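PDB 6DLH: alpha-1,4-endofucoidanase, which hydrolyses alpha-1,4-linked fucoidan from within the chain as a glycoside hydrolase of family 107, probably by a retaining mechanism. Local coordinates for residues P93-P98 and Y151-R156. Numbering follows the deposited sequence.
Sequences PTHVAP and YNLLAR
Leu-153 brings its CD2 methyl obliquely to the His-95 ring, 3.8 Å from CE1, and the two side chains cross at about a right angle. Leu-153 CD2 also lies 3.7 Å from Pro-93 O. His-95 carries CG anti to its carbonyl carbon (chi1 -70°), which lets the ring fold back along its own segment. There His-95 ND1 donates a 2.6 Å hydrogen bond to Pro-93 O. The carbonyl oxygen lies in the ring plane, but the donor stands above the carbonyl plane. His-95 NE2 is hydrogen-bonded to Tyr-204 OH, so both ring nitrogens are held and the ring's rotation is fixed. An alanine in place of His-95 would probably leave Pro-93 O and Tyr-204 OH without this partner and open a gap beside Leu-153. Asn-152 O sits over the Pro-93 ring, 3.1 Å from Pro-93 N, which has no hydrogen to give. That oxygen accepts a hydrogen bond from Ser-92. A type II' turn from Tyr-151 to Leu-154 presents both Asn-152 O and Leu-153. The buried contact joins the loops that follow neighbouring parallel strands 80-84 and 143-149 of what is probably the catalytic domain; helix 198-216 adjoins His-95 and Asn-152, and Trp-172 of helix 168-176 touches Leu-153.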
loop_
_atom_site.group_PDB
_atom_site.type_symbol
_atom_site.label_atom_id
_atom_site.label_comp_id
_atom_site.label_asym_id
_atom_site.label_seq_id
_atom_site.Cartn_x
_atom_site.Cartn_y
_atom_site.Cartn_z
ATOM N N PRO A 93 -1.208 12.580 -6.696
ATOM C CA PRO A 93 -2.256 11.985 -7.532
ATOM C C PRO A 93 -2.406 10.465 -7.445
ATOM O O PRO A 93 -3.506 9.941 -7.612
ATOM C CB PRO A 93 -1.861 12.380 -8.968
ATOM C CG PRO A 93 -0.936 13.564 -8.786
ATOM C CD PRO A 93 -0.182 13.253 -7.509
ATOM N N THR A 94 -1.296 9.762 -7.184
ATOM C CA THR A 94 -1.291 8.307 -7.201
ATOM C C THR A 94 -2.022 7.759 -5.976
ATOM O O THR A 94 -1.590 7.981 -4.846
ATOM C CB THR A 94 0.137 7.771 -7.338
ATOM O OG1 THR A 94 0.828 8.027 -6.112
ATOM C CG2 THR A 94 0.875 8.381 -8.510
ATOM N N HIS A 95 -3.132 7.050 -6.228
ATOM C CA HIS A 95 -3.957 6.427 -5.204
ATOM C C HIS A 95 -3.705 4.920 -5.191
ATOM O O HIS A 95 -3.252 4.363 -6.191
ATOM C CB HIS A 95 -5.447 6.702 -5.465
ATOM C CG HIS A 95 -5.857 8.117 -5.236
ATOM N ND1 HIS A 95 -5.302 9.171 -5.942
ATOM C CD2 HIS A 95 -6.777 8.653 -4.404
ATOM C CE1 HIS A 95 -5.847 10.298 -5.534
ATOM N NE2 HIS A 95 -6.759 10.007 -4.594
ATOM N N VAL A 96 -4.035 4.276 -4.063
ATOM C CA VAL A 96 -3.822 2.846 -3.890
ATOM C C VAL A 96 -5.164 2.122 -3.784
ATOM O O VAL A 96 -5.195 0.927 -3.511
ATOM C CB VAL A 96 -2.922 2.538 -2.675
ATOM C CG1 VAL A 96 -1.557 3.182 -2.802
ATOM C CG2 VAL A 96 -3.575 2.911 -1.353
ATOM N N ALA A 97 -6.268 2.856 -3.979
ATOM C CA ALA A 97 -7.606 2.287 -3.919
ATOM C C ALA A 97 -8.383 2.693 -5.168
ATOM O O ALA A 97 -8.202 3.802 -5.666
ATOM C CB ALA A 97 -8.309 2.730 -2.661
ATOM N N PRO A 98 -9.258 1.821 -5.724
ATOM C CA PRO A 98 -9.874 2.083 -7.025
ATOM C C PRO A 98 -11.045 3.061 -6.938
ATOM O O PRO A 98 -11.828 3.024 -5.986
ATOM C CB PRO A 98 -10.353 0.686 -7.447
ATOM C CG PRO A 98 -10.705 0.007 -6.138
ATOM C CD PRO A 98 -9.709 0.551 -5.133
ATOM N N TYR A 151 -2.820 18.047 -1.717
ATOM C CA TYR A 151 -2.748 18.477 -3.107
ATOM C C TYR A 151 -3.458 17.475 -4.015
ATOM O O TYR A 151 -3.829 17.824 -5.132
ATOM C CB TYR A 151 -1.298 18.641 -3.573
ATOM C CG TYR A 151 -0.675 19.982 -3.275
ATOM C CD1 TYR A 151 -0.826 21.058 -4.141
ATOM C CD2 TYR A 151 0.069 20.180 -2.122
ATOM C CE1 TYR A 151 -0.259 22.295 -3.863
ATOM C CE2 TYR A 151 0.646 21.409 -1.834
ATOM C CZ TYR A 151 0.479 22.474 -2.704
ATOM O OH TYR A 151 1.052 23.682 -2.411
ATOM N N ASN A 152 -3.594 16.229 -3.539
ATOM C CA ASN A 152 -4.388 15.189 -4.176
ATOM C C ASN A 152 -4.084 15.133 -5.674
ATOM O O ASN A 152 -2.920 15.041 -6.059
ATOM C CB ASN A 152 -5.851 15.251 -3.723
ATOM C CG ASN A 152 -6.579 16.494 -4.193
ATOM O OD1 ASN A 152 -7.029 16.561 -5.339
ATOM N ND2 ASN A 152 -6.707 17.479 -3.318
ATOM N N LEU A 153 -5.127 15.226 -6.512
ATOM C CA LEU A 153 -5.010 15.034 -7.953
ATOM C C LEU A 153 -4.402 16.253 -8.652
ATOM O O LEU A 153 -3.935 16.143 -9.787
ATOM C CB LEU A 153 -6.385 14.663 -8.525
ATOM C CG LEU A 153 -6.913 13.284 -8.118
ATOM C CD1 LEU A 153 -8.415 13.186 -8.325
ATOM C CD2 LEU A 153 -6.189 12.169 -8.863
ATOM N N LEU A 154 -4.374 17.405 -7.969
ATOM C CA LEU A 154 -3.742 18.602 -8.509
ATOM C C LEU A 154 -2.232 18.402 -8.593
ATOM O O LEU A 154 -1.680 17.517 -7.940
ATOM C CB LEU A 154 -4.080 19.812 -7.632
ATOM C CG LEU A 154 -5.486 20.396 -7.785
ATOM C CD1 LEU A 154 -6.016 20.234 -9.205
ATOM C CD2 LEU A 154 -6.453 19.790 -6.783
ATOM N N ALA A 155 -1.577 19.236 -9.405
ATOM C CA ALA A 155 -0.130 19.211 -9.541
ATOM C C ALA A 155 0.496 20.222 -8.583
ATOM O O ALA A 155 0.165 21.406 -8.617
ATOM C CB ALA A 155 0.262 19.489 -10.971
ATOM N N ARG A 156 1.409 19.736 -7.738
ATOM C CA ARG A 156 2.052 20.554 -6.724
ATOM C C ARG A 156 2.952 21.577 -7.410
ATOM O O ARG A 156 2.957 22.747 -7.040
ATOM C CB ARG A 156 2.843 19.665 -5.758
ATOM C CG ARG A 156 3.236 20.330 -4.446
ATOM C CD ARG A 156 4.286 19.486 -3.753
ATOM N NE ARG A 156 4.899 20.145 -2.612
ATOM C CZ ARG A 156 4.505 19.999 -1.352
ATOM N NH1 ARG A 156 3.484 19.211 -1.061
ATOM N NH2 ARG A 156 5.137 20.646 -0.390
#